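Local coordinates for F420-dependent methylenetetrahydromethanopterin dehydrogenase (Methanopyrus kandleri, PDB 1QV9) that catalyses the reversible reduction of methenyl-tetrahydromethanopterin to methylene-tetrahydromethanopterin with reduced coenzyme F420, a step of methanogenesis from CO2, at the interface of chains A and B. Coordinates in Å, arbitrary orientation; residue numbers count along the deposited sequence, not the author numbering. Chains: chain A/B, F420-dependent methylenetetrahydromethanopterin dehydrogenase.

Contact 1: the interface of chains A and B. Residues chain A 185-186, 208; chain B 216, 219, 233, 236.
A:Arg185 and B:Glu219 meet tip to tip across the subunit boundary and form a salt bridge. NH1 of the guanidinium donates to carboxylate oxygen OE1 of B:Glu219 at 3.1 Å; the oxygen lies close to the guanidinium plane, but the nitrogen approaches from above the carboxylate plane, the two planes being 32° apart. NH2 adds weak bonds to both oxygens. A water joins the same pair, 3.2 Å from A:Arg185 NH1 and 2.6 Å from B:Glu219 OE1.

The amide of A:Asn186 adds a bond from a second side chain: ND2 gives a nearly straight bond (169° at H) of 2.9 Å to the syn lone pair of B:Glu219 OE2, with amide and carboxylate planes perpendicular. Asparagine suits this place as a short, neutral donor beside an arginine.

Within chain A, OE2 of A:Glu208 fixes the rotation of the guanidinium, accepting from A:Arg185 NE at 2.8 Å and NH1 at 3.0 Å on one face of its carboxylate. A:Arg185 is bent at chi2 (-122°) and chi3 to present one nitrogen edge to its own glutamate and its tip to the foreign one.

Apolar packing is slight: methyl CG2 of B:Val216 meets CG of A:Glu208 at 3.9 Å. Separately, CG1 of B:Ile233 lies against the carbonyl oxygen OD1 of A:Asn186, 3.8 Å away.

In the fold, the 3-10 helix 185-190 and helix 197-223 of chain A face helices 197-223 and 227-257 of chain B.

Contact 2: the interface of chains A and B. Residues chain A 216, 219, 229, 232-233; chain B 185-186, 189, 204.
The two-fold A-B interface of this MTD-family enzyme, probably that of the dimer in its trimer of dimers, is built here from 3-10 helix 185-190 and helix 197-223 of chain B, set against helices 197-223 and 227-257 of chain A. At its polar end B:Arg185 and A:Glu219 form a salt bridge, with NH2 3.1 Å from OE2; NH1 donates to OE1 from above the carboxylate plane. A:Glu219 reaches out as an extended chain, CG anti to the backbone N (chi1 176°), which brings OE2 also to B:Asn186 ND2 at 3.0 Å in a nearly straight bond (171° at H). B:Asn186 OD1 in turn accepts from B:Arg185 NH2 at 2.9 Å, an oblique bond that may help to set the two side chains against each other. An alanine in place of A:Glu219 would probably leave the guanidinium of B:Arg185 without its charge mate across the interface and the amide of B:Asn186 freer to turn.

The other end is largely apolar, apart from the guanidinium edge of A:Arg229. Methyl CD1 of B:Leu189 lies over the guanidinium face, 3.7 Å from CZ of A:Arg229, a flat group that can receive a methyl there while its edge stays polar. That edge binds a water 2.8 Å from A:Arg229 NH2, which passes the link to the backbone O of B:Asn186. The second leucine methyl, CD2, lies 3.7 Å from CB of A:Pro232, whose compact ring also meets the selenium of selenomethionine B:Met204. The flexible side chain of B:Met204 bends at chi3 (69°), and its terminal CE packs 3.9 Å from CG1 of A:Ile233.

Contact 1: the interface of chains A and B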
# COMPACT_ATOMS: atom_id res chain seq x y z
N ARG A 185 -17.35 17.22 -8.42
CA ARG A 185 -16.39 17.44 -7.36
C ARG A 185 -16.78 18.55 -6.39
O ARG A 185 -16.74 18.37 -5.16
CB ARG A 185 -15.03 17.75 -8.02
CG ARG A 185 -13.92 18.04 -7.05
CD ARG A 185 -13.30 19.39 -7.26
NE ARG A 185 -12.85 19.66 -8.63
CZ ARG A 185 -12.68 20.90 -9.08
NH1 ARG A 185 -12.27 21.13 -10.31
NH2 ARG A 185 -12.98 21.92 -8.29
N ASN A 186 -17.23 19.69 -6.92
CA ASN A 186 -17.58 20.79 -6.04
C ASN A 186 -18.82 20.61 -5.19
O ASN A 186 -19.00 21.31 -4.20
CB ASN A 186 -17.65 22.11 -6.81
CG ASN A 186 -16.24 22.63 -7.18
OD1 ASN A 186 -15.24 22.24 -6.56
ND2 ASN A 186 -16.18 23.53 -8.18
N GLU A 208 -12.85 14.32 -9.19
CA GLU A 208 -12.28 15.06 -10.32
C GLU A 208 -11.68 14.04 -11.27
O GLU A 208 -11.91 14.10 -12.50
CB GLU A 208 -11.22 16.06 -9.86
CG GLU A 208 -10.60 16.80 -11.05
CD GLU A 208 -11.55 17.80 -11.66
OE1 GLU A 208 -11.30 18.18 -12.85
OE2 GLU A 208 -12.54 18.21 -11.00
N VAL B 216 -7.51 22.43 -11.93
CA VAL B 216 -7.98 22.55 -10.57
C VAL B 216 -7.24 23.68 -9.84
O VAL B 216 -7.86 24.49 -9.16
CB VAL B 216 -7.80 21.18 -9.84
CG1 VAL B 216 -8.33 21.28 -8.43
CG2 VAL B 216 -8.55 20.10 -10.61
N GLU B 219 -8.56 27.03 -11.05
CA GLU B 219 -9.84 27.35 -10.47
C GLU B 219 -9.68 27.83 -9.02
O GLU B 219 -10.27 28.84 -8.61
CB GLU B 219 -10.75 26.11 -10.51
CG GLU B 219 -12.12 26.34 -9.94
CD GLU B 219 -12.95 25.06 -9.85
OE1 GLU B 219 -12.78 24.16 -10.70
OE2 GLU B 219 -13.78 24.96 -8.93
N ILE B 233 -10.25 23.23 -2.72
CA ILE B 233 -9.97 23.01 -4.13
C ILE B 233 -8.46 22.88 -4.43
O ILE B 233 -8.04 21.90 -5.07
CB ILE B 233 -10.65 24.10 -5.00
CG1 ILE B 233 -12.18 23.93 -4.96
CG2 ILE B 233 -10.17 24.00 -6.43
CD1 ILE B 233 -12.95 25.16 -5.54
N SER B 236 -7.09 19.65 -3.19
CA SER B 236 -7.50 18.44 -3.93
C SER B 236 -6.58 18.30 -5.16
O SER B 236 -6.30 17.20 -5.62
CB SER B 236 -8.99 18.52 -4.34
OG SER B 236 -9.25 19.43 -5.42
O HOH W 1 -11.23 23.19 -12.55

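Contact 2: the interface of chains A and B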
# COMPACT_ATOMS: atom_id res chain seq x y z
N VAL A 216 -11.23 10.60 -21.55
CA VAL A 216 -10.27 9.63 -22.07
C VAL A 216 -10.99 8.48 -22.78
O VAL A 216 -10.59 8.04 -23.86
CB VAL A 216 -9.32 9.07 -20.94
CG1 VAL A 216 -8.35 7.99 -21.53
CG2 VAL A 216 -8.58 10.25 -20.30
N GLU A 219 -12.27 9.71 -26.06
CA GLU A 219 -11.20 9.80 -27.06
C GLU A 219 -10.86 8.42 -27.63
O GLU A 219 -10.70 8.23 -28.84
CB GLU A 219 -9.94 10.42 -26.48
CG GLU A 219 -8.76 10.45 -27.46
CD GLU A 219 -7.47 10.91 -26.80
OE1 GLU A 219 -7.56 11.71 -25.86
OE2 GLU A 219 -6.39 10.49 -27.23
N ARG A 229 -3.11 2.81 -30.76
CA ARG A 229 -3.26 3.97 -29.92
C ARG A 229 -4.52 3.89 -29.05
O ARG A 229 -4.45 4.17 -27.85
CB ARG A 229 -3.34 5.26 -30.75
CG ARG A 229 -2.02 5.64 -31.42
CD ARG A 229 -2.25 6.83 -32.34
NE ARG A 229 -2.42 8.12 -31.65
CZ ARG A 229 -1.42 8.85 -31.16
NH1 ARG A 229 -1.68 10.01 -30.56
NH2 ARG A 229 -0.16 8.45 -31.28
N PRO A 232 -4.37 1.37 -25.69
CA PRO A 232 -3.68 1.93 -24.53
C PRO A 232 -4.50 3.09 -23.95
O PRO A 232 -4.59 3.27 -22.71
CB PRO A 232 -2.36 2.45 -25.09
CG PRO A 232 -2.07 1.48 -26.19
CD PRO A 232 -3.43 1.21 -26.83
N ILE A 233 -5.11 3.91 -24.81
CA ILE A 233 -5.89 5.01 -24.30
C ILE A 233 -7.06 4.52 -23.42
O ILE A 233 -7.22 5.04 -22.28
CB ILE A 233 -6.41 5.92 -25.47
CG1 ILE A 233 -5.19 6.63 -26.10
CG2 ILE A 233 -7.43 6.94 -24.96
CD1 ILE A 233 -5.54 7.40 -27.38
N ARG B 185 0.23 13.18 -22.34
CA ARG B 185 -0.05 11.77 -22.18
C ARG B 185 0.18 10.98 -23.47
O ARG B 185 0.82 9.94 -23.45
CB ARG B 185 -1.49 11.58 -21.72
CG ARG B 185 -1.93 10.12 -21.66
CD ARG B 185 -3.11 9.80 -22.54
NE ARG B 185 -4.25 10.70 -22.33
CZ ARG B 185 -5.23 10.86 -23.21
NH1 ARG B 185 -6.23 11.69 -22.95
NH2 ARG B 185 -5.19 10.21 -24.36
N ASN B 186 -0.33 11.48 -24.59
CA ASN B 186 -0.17 10.73 -25.82
C ASN B 186 1.26 10.64 -26.37
O ASN B 186 1.52 9.81 -27.23
CB ASN B 186 -1.14 11.24 -26.89
CG ASN B 186 -2.57 10.75 -26.65
OD1 ASN B 186 -2.78 9.78 -25.90
ND2 ASN B 186 -3.54 11.40 -27.28
N LEU B 189 2.74 7.20 -26.51
CA LEU B 189 2.35 6.22 -27.53
C LEU B 189 3.40 6.11 -28.66
O LEU B 189 3.49 5.08 -29.34
CB LEU B 189 1.00 6.59 -28.14
CG LEU B 189 -0.21 6.51 -27.19
CD1 LEU B 189 -1.40 7.28 -27.79
CD2 LEU B 189 -0.54 5.06 -26.92
N MSE B 204 0.66 6.66 -18.70
CA MSE B 204 -0.28 7.54 -19.42
C MSE B 204 -1.32 8.10 -18.46
O MSE B 204 -1.58 9.28 -18.43
CB MSE B 204 -0.96 6.79 -20.55
CG MSE B 204 -0.02 6.60 -21.75
SE MSE B 204 -0.70 5.37 -23.05
CE MSE B 204 -2.16 6.45 -23.69
O HOH W 2 -8.92 12.80 -23.90
O HOH W 3 1.37 10.30 -29.90

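Contacts 1 and 2 lie about 23 Å apart, measured between the centres of their C-alpha atoms, and are related by the two-fold axis of the A-B interface. Arg185, Asn186, Val216, Glu219 and Ile233 appear in both with the chains exchanged, so each subunit supplies the arginine-asparagine pair in one contact and the glutamate in the other. Helices 197-223 and 227-257 take part in each. The intrachain glutamate described in contact 1 and the apolar cluster in contact 2 are different neighbours of one repeated contact. The paired ties are likely to hold the A-B pair against sliding and rocking, if this pair is the dimer of the hexamer.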